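Local coordinates for protein galactose-1-phosphate uridylyltransferase (Bacillus cereus, PDB 4QVU) that is of unknown function but has a zinc-binding HIT-like fold and may transfer uridylyl groups to hexose phosphates, at residues E43-W48 with E79-S84; I171-I176 with D180-Y185; N184-T189 with I215-V220. All blocks are in the same frame, centred on the assembly; numbering follows the deposited sequence.

Interaction 1. Residues E43-W48 with E79-S84; sequences EGSIIW and EEHMRS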
loop_
_atom_site.group_PDB
_atom_site.type_symbol
_atom_site.label_atom_id
_atom_site.label_comp_id
_atom_site.label_asym_id
_atom_site.label_seq_id
_atom_site.Cartn_x
_atom_site.Cartn_y
_atom_site.Cartn_z
ATOM N N GLU A 43 2.657 -36.724 -21.886
ATOM C CA GLU A 43 1.869 -36.558 -23.103
ATOM C C GLU A 43 2.797 -35.992 -24.165
ATOM O O GLU A 43 3.034 -34.781 -24.208
ATOM C CB GLU A 43 0.619 -35.702 -22.872
ATOM C CG GLU A 43 -0.408 -35.855 -23.975
ATOM C CD GLU A 43 -1.784 -35.380 -23.568
ATOM O OE1 GLU A 43 -1.987 -34.149 -23.445
ATOM O OE2 GLU A 43 -2.653 -36.251 -23.335
ATOM N N GLY A 44 3.386 -36.897 -24.950
ATOM C CA GLY A 44 4.371 -36.555 -25.965
ATOM C C GLY A 44 5.667 -36.136 -25.298
ATOM O O GLY A 44 6.304 -36.951 -24.626
ATOM N N SER A 45 6.026 -34.846 -25.422
ATOM C CA SER A 45 7.233 -34.285 -24.819
ATOM C C SER A 45 6.922 -33.674 -23.427
ATOM O O SER A 45 7.863 -33.345 -22.689
ATOM C CB SER A 45 7.863 -33.246 -25.744
ATOM O OG SER A 45 6.957 -32.219 -26.107
ATOM N N ILE A 46 5.609 -33.539 -23.066
ATOM C CA ILE A 46 5.166 -33.042 -21.747
ATOM C C ILE A 46 5.374 -34.170 -20.733
ATOM O O ILE A 46 4.781 -35.234 -20.907
ATOM C CB ILE A 46 3.696 -32.521 -21.707
ATOM C CG1 ILE A 46 3.177 -31.791 -22.984
ATOM C CG2 ILE A 46 3.391 -31.801 -20.422
ATOM C CD1 ILE A 46 3.686 -30.474 -23.323
ATOM N N ILE A 47 6.231 -33.969 -19.712
ATOM C CA ILE A 47 6.551 -34.993 -18.704
ATOM C C ILE A 47 6.334 -34.426 -17.295
ATOM O O ILE A 47 6.879 -33.373 -16.968
ATOM C CB ILE A 47 8.013 -35.513 -18.879
ATOM C CG1 ILE A 47 8.254 -36.097 -20.293
ATOM C CG2 ILE A 47 8.379 -36.544 -17.794
ATOM C CD1 ILE A 47 9.751 -36.118 -20.742
ATOM N N TRP A 48 5.569 -35.144 -16.461
ATOM C CA TRP A 48 5.296 -34.777 -15.076
ATOM C C TRP A 48 6.105 -35.692 -14.162
ATOM O O TRP A 48 5.860 -36.899 -14.111
ATOM C CB TRP A 48 3.789 -34.846 -14.784
ATOM C CG TRP A 48 3.372 -34.276 -13.456
ATOM C CD1 TRP A 48 3.947 -33.225 -12.792
ATOM C CD2 TRP A 48 2.182 -34.607 -12.725
ATOM N NE1 TRP A 48 3.231 -32.936 -11.656
ATOM C CE2 TRP A 48 2.145 -33.773 -11.586
ATOM C CE3 TRP A 48 1.151 -35.544 -12.915
ATOM C CZ2 TRP A 48 1.120 -33.852 -10.636
ATOM C CZ3 TRP A 48 0.157 -35.646 -11.958
ATOM C CH2 TRP A 48 0.136 -34.795 -10.844
ATOM N N GLU A 79 0.383 -23.315 -31.522
ATOM C CA GLU A 79 -0.933 -23.152 -30.891
ATOM C C GLU A 79 -1.413 -24.478 -30.265
ATOM O O GLU A 79 -1.991 -24.457 -29.180
ATOM C CB GLU A 79 -1.971 -22.636 -31.900
ATOM N N GLU A 80 -1.125 -25.621 -30.924
ATOM C CA GLU A 80 -1.497 -26.960 -30.459
ATOM C C GLU A 80 -0.701 -27.360 -29.209
ATOM O O GLU A 80 -1.307 -27.824 -28.242
ATOM C CB GLU A 80 -1.291 -28.000 -31.570
ATOM N N HIS A 81 0.642 -27.172 -29.222
ATOM C CA HIS A 81 1.515 -27.525 -28.095
ATOM C C HIS A 81 1.202 -26.651 -26.875
ATOM O O HIS A 81 1.137 -27.176 -25.761
ATOM C CB HIS A 81 2.997 -27.412 -28.468
ATOM C CG HIS A 81 3.906 -28.034 -27.451
ATOM N ND1 HIS A 81 4.275 -29.366 -27.533
ATOM C CD2 HIS A 81 4.478 -27.489 -26.351
ATOM C CE1 HIS A 81 5.064 -29.585 -26.493
ATOM N NE2 HIS A 81 5.215 -28.484 -25.753
HETATM N N MSE A 82 0.966 -25.337 -27.090
HETATM C CA MSE A 82 0.581 -24.402 -26.034
HETATM C C MSE A 82 -0.793 -24.837 -25.430
HETATM O O MSE A 82 -0.944 -24.823 -24.208
HETATM C CB MSE A 82 0.553 -22.952 -26.577
HETATM C CG MSE A 82 0.346 -21.889 -25.501
HETATM SE SE MSE A 82 1.716 -21.928 -24.115
HETATM C CE MSE A 82 0.779 -20.962 -22.727
ATOM N N ARG A 83 -1.748 -25.277 -26.279
ATOM C CA ARG A 83 -3.073 -25.769 -25.873
ATOM C C ARG A 83 -2.950 -27.067 -25.061
ATOM O O ARG A 83 -3.585 -27.185 -24.008
ATOM C CB ARG A 83 -3.987 -26.003 -27.097
ATOM N N SER A 84 -2.136 -28.034 -25.555
ATOM C CA SER A 84 -1.894 -29.329 -24.906
ATOM C C SER A 84 -1.153 -29.155 -23.573
ATOM O O SER A 84 -1.486 -29.844 -22.613
ATOM C CB SER A 84 -1.099 -30.256 -25.821
ATOM O OG SER A 84 -1.823 -30.569 -27.000
#

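Interaction 2. Residues I171-I176 with D180-Y185; sequences IIIEDI and DELANY. With ZN (zinc ion), chain B.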
loop_
_atom_site.group_PDB
_atom_site.type_symbol
_atom_site.label_atom_id
_atom_site.label_comp_id
_atom_site.label_asym_id
_atom_site.label_seq_id
_atom_site.Cartn_x
_atom_site.Cartn_y
_atom_site.Cartn_z
ATOM N N ILE A 171 -5.549 -13.137 -16.095
ATOM C CA ILE A 171 -6.316 -13.778 -17.153
ATOM C C ILE A 171 -7.326 -14.682 -16.456
ATOM O O ILE A 171 -6.928 -15.634 -15.779
ATOM C CB ILE A 171 -5.406 -14.523 -18.158
ATOM C CG1 ILE A 171 -4.182 -13.676 -18.564
ATOM C CG2 ILE A 171 -6.216 -14.953 -19.358
ATOM C CD1 ILE A 171 -3.161 -14.393 -19.371
ATOM N N ILE A 172 -8.626 -14.346 -16.557
ATOM C CA ILE A 172 -9.700 -15.078 -15.865
ATOM C C ILE A 172 -10.663 -15.724 -16.870
ATOM O O ILE A 172 -11.100 -15.066 -17.812
ATOM C CB ILE A 172 -10.497 -14.127 -14.885
ATOM C CG1 ILE A 172 -9.583 -13.237 -13.995
ATOM C CG2 ILE A 172 -11.527 -14.879 -14.037
ATOM C CD1 ILE A 172 -9.361 -11.841 -14.489
ATOM N N ILE A 173 -11.012 -17.005 -16.631
ATOM C CA ILE A 173 -12.043 -17.775 -17.354
ATOM C C ILE A 173 -13.054 -18.238 -16.299
ATOM O O ILE A 173 -12.676 -18.473 -15.152
ATOM C CB ILE A 173 -11.546 -18.944 -18.263
ATOM C CG1 ILE A 173 -10.736 -20.011 -17.477
ATOM C CG2 ILE A 173 -10.788 -18.404 -19.478
ATOM C CD1 ILE A 173 -10.459 -21.314 -18.218
ATOM N N GLU A 174 -14.334 -18.326 -16.673
ATOM C CA GLU A 174 -15.400 -18.704 -15.744
ATOM C C GLU A 174 -15.817 -20.168 -15.956
ATOM O O GLU A 174 -16.404 -20.766 -15.051
ATOM C CB GLU A 174 -16.598 -17.758 -15.920
ATOM C CG GLU A 174 -17.425 -17.570 -14.660
ATOM C CD GLU A 174 -18.322 -16.348 -14.702
ATOM O OE1 GLU A 174 -17.792 -15.220 -14.566
ATOM O OE2 GLU A 174 -19.554 -16.518 -14.850
ATOM N N ASP A 175 -15.489 -20.743 -17.132
ATOM C CA ASP A 175 -15.777 -22.137 -17.491
ATOM C C ASP A 175 -14.492 -22.834 -17.970
ATOM O O ASP A 175 -13.678 -22.219 -18.661
ATOM C CB ASP A 175 -16.869 -22.199 -18.571
ATOM C CG ASP A 175 -17.317 -23.598 -18.939
ATOM O OD1 ASP A 175 -18.091 -24.198 -18.160
ATOM O OD2 ASP A 175 -16.940 -24.072 -20.030
ATOM N N ILE A 176 -14.336 -24.127 -17.620
ATOM C CA ILE A 176 -13.184 -24.978 -17.965
ATOM C C ILE A 176 -13.068 -25.153 -19.506
ATOM O O ILE A 176 -11.959 -25.340 -19.997
ATOM C CB ILE A 176 -13.259 -26.370 -17.261
ATOM C CG1 ILE A 176 -13.921 -26.276 -15.856
ATOM C CG2 ILE A 176 -11.859 -27.018 -17.184
ATOM C CD1 ILE A 176 -14.499 -27.605 -15.290
ATOM N N ASP A 180 -8.545 -23.308 -23.865
ATOM C CA ASP A 180 -7.743 -23.011 -25.056
ATOM C C ASP A 180 -7.626 -21.491 -25.271
ATOM O O ASP A 180 -6.635 -21.024 -25.836
ATOM C CB ASP A 180 -8.330 -23.688 -26.295
ATOM C CG ASP A 180 -8.236 -25.207 -26.296
ATOM O OD1 ASP A 180 -7.384 -25.755 -25.554
ATOM O OD2 ASP A 180 -8.957 -25.845 -27.099
ATOM N N GLU A 181 -8.622 -20.724 -24.793
ATOM C CA GLU A 181 -8.612 -19.266 -24.872
ATOM C C GLU A 181 -7.621 -18.722 -23.864
ATOM O O GLU A 181 -6.901 -17.783 -24.182
ATOM C CB GLU A 181 -10.012 -18.678 -24.650
ATOM C CG GLU A 181 -11.005 -19.059 -25.731
ATOM C CD GLU A 181 -12.400 -18.517 -25.517
ATOM O OE1 GLU A 181 -12.619 -17.310 -25.770
ATOM O OE2 GLU A 181 -13.287 -19.312 -25.129
ATOM N N LEU A 182 -7.555 -19.349 -22.659
ATOM C CA LEU A 182 -6.628 -19.023 -21.567
ATOM C C LEU A 182 -5.189 -19.204 -22.054
ATOM O O LEU A 182 -4.402 -18.262 -21.973
ATOM C CB LEU A 182 -6.929 -19.911 -20.333
ATOM C CG LEU A 182 -6.074 -19.742 -19.062
ATOM C CD1 LEU A 182 -6.333 -18.415 -18.395
ATOM C CD2 LEU A 182 -6.390 -20.840 -18.057
ATOM N N ALA A 183 -4.892 -20.384 -22.650
ATOM C CA ALA A 183 -3.598 -20.778 -23.217
ATOM C C ALA A 183 -3.099 -19.760 -24.254
ATOM O O ALA A 183 -1.911 -19.430 -24.260
ATOM C CB ALA A 183 -3.718 -22.157 -23.858
ATOM N N ASN A 184 -4.012 -19.242 -25.105
ATOM C CA ASN A 184 -3.679 -18.243 -26.121
ATOM C C ASN A 184 -3.349 -16.893 -25.475
ATOM O O ASN A 184 -2.384 -16.253 -25.888
ATOM C CB ASN A 184 -4.813 -18.076 -27.138
ATOM C CG ASN A 184 -4.466 -17.125 -28.268
ATOM O OD1 ASN A 184 -3.479 -17.312 -29.000
ATOM N ND2 ASN A 184 -5.269 -16.080 -28.432
ATOM N N TYR A 185 -4.141 -16.473 -24.462
ATOM C CA TYR A 185 -3.960 -15.215 -23.728
ATOM C C TYR A 185 -2.661 -15.244 -22.923
ATOM O O TYR A 185 -1.972 -14.224 -22.871
ATOM C CB TYR A 185 -5.162 -14.933 -22.815
ATOM C CG TYR A 185 -6.284 -14.179 -23.500
ATOM C CD1 TYR A 185 -6.953 -14.721 -24.594
ATOM C CD2 TYR A 185 -6.716 -12.947 -23.017
ATOM C CE1 TYR A 185 -7.986 -14.034 -25.225
ATOM C CE2 TYR A 185 -7.758 -12.252 -23.635
ATOM C CZ TYR A 185 -8.383 -12.796 -24.745
ATOM O OH TYR A 185 -9.414 -12.128 -25.359
HETATM ZN ZN ZN B . -14.841 -20.044 -24.072
#

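Interaction 3. Residues N184-T189 with I215-V220; sequences NYIQQT and IICKVV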
loop_
_atom_site.group_PDB
_atom_site.type_symbol
_atom_site.label_atom_id
_atom_site.label_comp_id
_atom_site.label_asym_id
_atom_site.label_seq_id
_atom_site.Cartn_x
_atom_site.Cartn_y
_atom_site.Cartn_z
ATOM N N ASN A 184 -4.012 -19.242 -25.105
ATOM C CA ASN A 184 -3.679 -18.243 -26.121
ATOM C C ASN A 184 -3.349 -16.893 -25.475
ATOM O O ASN A 184 -2.384 -16.253 -25.888
ATOM C CB ASN A 184 -4.813 -18.076 -27.138
ATOM C CG ASN A 184 -4.466 -17.125 -28.268
ATOM O OD1 ASN A 184 -3.479 -17.312 -29.000
ATOM N ND2 ASN A 184 -5.269 -16.080 -28.432
ATOM N N TYR A 185 -4.141 -16.473 -24.462
ATOM C CA TYR A 185 -3.960 -15.215 -23.728
ATOM C C TYR A 185 -2.661 -15.244 -22.923
ATOM O O TYR A 185 -1.972 -14.224 -22.871
ATOM C CB TYR A 185 -5.162 -14.933 -22.815
ATOM C CG TYR A 185 -6.284 -14.179 -23.500
ATOM C CD1 TYR A 185 -6.953 -14.721 -24.594
ATOM C CD2 TYR A 185 -6.716 -12.947 -23.017
ATOM C CE1 TYR A 185 -7.986 -14.034 -25.225
ATOM C CE2 TYR A 185 -7.758 -12.252 -23.635
ATOM C CZ TYR A 185 -8.383 -12.796 -24.745
ATOM O OH TYR A 185 -9.414 -12.128 -25.359
ATOM N N ILE A 186 -2.302 -16.409 -22.331
ATOM C CA ILE A 186 -1.038 -16.546 -21.593
ATOM C C ILE A 186 0.111 -16.344 -22.583
ATOM O O ILE A 186 0.954 -15.484 -22.355
ATOM C CB ILE A 186 -0.919 -17.896 -20.833
ATOM C CG1 ILE A 186 -1.974 -18.015 -19.716
ATOM C CG2 ILE A 186 0.500 -18.073 -20.264
ATOM C CD1 ILE A 186 -2.122 -19.421 -19.144
ATOM N N GLN A 187 0.092 -17.077 -23.715
ATOM C CA GLN A 187 1.133 -17.011 -24.735
ATOM C C GLN A 187 1.336 -15.581 -25.242
ATOM O O GLN A 187 2.481 -15.147 -25.294
ATOM C CB GLN A 187 0.835 -17.945 -25.904
ATOM C CG GLN A 187 2.034 -18.086 -26.836
ATOM C CD GLN A 187 1.817 -19.058 -27.956
ATOM O OE1 GLN A 187 0.796 -19.034 -28.653
ATOM N NE2 GLN A 187 2.824 -19.877 -28.202
ATOM N N GLN A 188 0.257 -14.841 -25.563
ATOM C CA GLN A 188 0.372 -13.464 -26.067
ATOM C C GLN A 188 0.904 -12.520 -24.992
ATOM O O GLN A 188 1.792 -11.722 -25.296
ATOM C CB GLN A 188 -0.967 -12.933 -26.613
ATOM C CG GLN A 188 -1.465 -13.649 -27.876
ATOM C CD GLN A 188 -0.415 -13.711 -28.969
ATOM O OE1 GLN A 188 0.257 -14.734 -29.155
ATOM N NE2 GLN A 188 -0.213 -12.601 -29.676
ATOM N N THR A 189 0.414 -12.637 -23.742
ATOM C CA THR A 189 0.872 -11.789 -22.648
ATOM C C THR A 189 2.359 -12.062 -22.402
ATOM O O THR A 189 3.105 -11.105 -22.244
ATOM C CB THR A 189 0.021 -11.978 -21.375
ATOM O OG1 THR A 189 -1.374 -11.843 -21.691
ATOM C CG2 THR A 189 0.394 -10.983 -20.273
ATOM N N ILE A 215 -10.896 -19.984 -13.042
ATOM C CA ILE A 215 -9.492 -20.341 -13.226
ATOM C C ILE A 215 -8.794 -19.068 -13.650
ATOM O O ILE A 215 -9.156 -18.466 -14.666
ATOM C CB ILE A 215 -9.232 -21.536 -14.181
ATOM C CG1 ILE A 215 -9.845 -22.832 -13.587
ATOM C CG2 ILE A 215 -7.706 -21.694 -14.441
ATOM C CD1 ILE A 215 -9.829 -24.063 -14.489
ATOM N N ILE A 216 -7.838 -18.631 -12.822
ATOM C CA ILE A 216 -7.077 -17.403 -13.005
ATOM C C ILE A 216 -5.610 -17.709 -13.202
ATOM O O ILE A 216 -5.024 -18.491 -12.444
ATOM C CB ILE A 216 -7.257 -16.438 -11.796
ATOM C CG1 ILE A 216 -8.755 -16.180 -11.487
ATOM C CG2 ILE A 216 -6.467 -15.127 -12.012
ATOM C CD1 ILE A 216 -9.061 -15.492 -10.148
ATOM N N CYS A 217 -5.006 -17.043 -14.191
ATOM C CA CYS A 217 -3.578 -17.089 -14.386
ATOM C C CYS A 217 -3.026 -15.689 -14.243
ATOM O O CYS A 217 -3.346 -14.807 -15.047
ATOM C CB CYS A 217 -3.166 -17.717 -15.710
ATOM S SG CYS A 217 -1.369 -17.742 -15.946
ATOM N N LYS A 218 -2.199 -15.483 -13.217
ATOM C CA LYS A 218 -1.539 -14.207 -13.019
ATOM C C LYS A 218 -0.149 -14.299 -13.652
ATOM O O LYS A 218 0.643 -15.165 -13.282
ATOM C CB LYS A 218 -1.493 -13.824 -11.539
ATOM C CG LYS A 218 -0.924 -12.438 -11.277
ATOM C CD LYS A 218 -0.832 -12.115 -9.797
ATOM C CE LYS A 218 -2.150 -11.741 -9.165
ATOM N NZ LYS A 218 -2.581 -10.372 -9.548
ATOM N N VAL A 219 0.091 -13.455 -14.675
ATOM C CA VAL A 219 1.355 -13.326 -15.414
ATOM C C VAL A 219 2.081 -12.141 -14.797
ATOM O O VAL A 219 1.539 -11.032 -14.808
ATOM C CB VAL A 219 1.167 -13.183 -16.957
ATOM C CG1 VAL A 219 2.488 -13.392 -17.681
ATOM C CG2 VAL A 219 0.107 -14.144 -17.501
ATOM N N VAL A 220 3.266 -12.379 -14.207
ATOM C CA VAL A 220 4.010 -11.345 -13.489
ATOM C C VAL A 220 5.414 -11.138 -14.097
ATOM O O VAL A 220 6.270 -12.012 -13.926
ATOM C CB VAL A 220 4.126 -11.698 -11.964
ATOM C CG1 VAL A 220 4.771 -10.565 -11.166
ATOM C CG2 VAL A 220 2.773 -12.074 -11.357
#

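Interaction 1. Residues E43-W48 with E79-S84
At the tip of a beta hairpin, Ser45 and Ile46 meet the imidazole of His81 on helix 79-97, and this is where the packing is closest. The side chains of Ile46 and His81 approach from opposite directions, and CD1 of Ile46 comes to 3.5 Å from NE2 of His81, set obliquely to the ring. Ser45 arrives differently: its OG lies at the ring edge, in the imidazole plane, 3.3 Å from CE1 of His81. A chi1 of -168° sets CG of His81 anti to the backbone N and carries the ring to the hairpin. NE2 itself is hydrogen-bonded to the backbone O of Glu66, which helps to fix the rotation of the ring.

The hairpin joins strands 39-43 and 46-50 at one margin of the antiparallel sheet of the HIT-like fold, and helix 79-97 packs against it. A type II' turn from Glu43 to Ile46 makes the reversal, closed by a bond of 3.1 Å from Ile46 N to Glu43 O; Gly44 has the positive phi (71°) that this turn requires. Ile46 continues inward onto Leu85 and Phe88 of the same helix.

Toward solvent the contact thins out. Against 79-84 the exposed Glu43 makes only a loose approach, OE1 lying 4.4 Å from Ser84 O, though it also touches Phe88. Ser84 turns its OG back to Glu80 O, 3.1 Å away, a carbonyl that also accepts from Ser84 N.

Interaction 2. Residues I171-I176 with D180-Y185
The zinc site at the start of helix 179-195 borders this contact, in which the helix folds back over strand 169-173, the strand that leads into it. The axes of strand residues 171-173 and helix residues 180-185 run nearly antiparallel (174°), 8.9 Å apart. Ile171 and Ile173, alternate residues on one face of the strand, point at the helix. Ile171 does most of the touching: its CG2, anti to the backbone N, meets both CD1 of Leu182 and CB of Tyr185, at 3.6 Å each. CD1 of its other branch rests on the backbone of Tyr185, 3.7 Å from Tyr185 O. Leu182 divides its methyls between the two isoleucines; CD2 faces CD1 of Ile173 at 4.1 Å, the side chains crossing at about a right angle. The end of the Tyr185 ring leads off and meets Phe252.

One helical position before Leu182, Glu181 extends its chain beyond CG and binds the zinc ion through OE2 at 2.0 Å. His153 and Cys178 supply the other protein ligands, and Ile173 packs close to Cys178. An apolar helix-on-sheet layer thus lies beside a His-Cys-Glu zinc site in the C-terminal half of this HIT-like fold.

Interaction 3. Residues N184-T189 with I215-V220
Ile186 and Thr189, three positions apart on helix 179-195, touch Cys217 and Val219, alternate residues of strand 214-222. Tyr185 takes an indirect part: its O accepts from both Thr189 N and Thr189 OG1, which reach it from opposite faces of the carbonyl plane. Ile186 follows and makes the closest approach to the strand. Its CG1 branch lies alongside the cysteine, bringing CD1 to 3.7 Å and CG1 to 3.8 Å from SG of Cys217. The sulfur is placed for this by a chi1 of 179°, which sets it anti to its own backbone N. Leu206 and Phe208 of the next strand also pack on Ile186.

At Thr189 the two branches have separate tasks. OG1 turns back along the helix to Tyr185 O at 2.7 Å, tilted 30° from the carbonyl plane, so the buried hydroxyl is satisfied within the helix. The methyl CG2 is left to face the strand, crossing obliquely to Val219 and lying 4.1 Å from both its CB and its CG1. Across the segments the contacts are apolar. This is helix-on-sheet packing, helix 179-195 lying on one face of the antiparallel sheet of the HIT-like fold.

Overall arrangement
Interactions 2 and 3 form one continuous layer: they share Asn184 and Tyr185 of helix 179-195, their centres lie 8 Å apart, and their strands are neighbours in the sheet, where Ile171 O and Cys217 N are 2.9 Å apart, a probable hydrogen bond. Interaction 1 is placed about 17 Å, centre to centre, from either, in the N-terminal rather than the C-terminal DUF4931 domain, yet its helix packs against the same helix: CE of Met82 lies 3.5 Å from Ala183 O and 3.8 Å from CG2 of Ile186. The zinc ion belongs to interaction 2 through Glu181; the side chain of Ile186 in interaction 3 is about 14 Å from it, and interaction 1 lies away from the site.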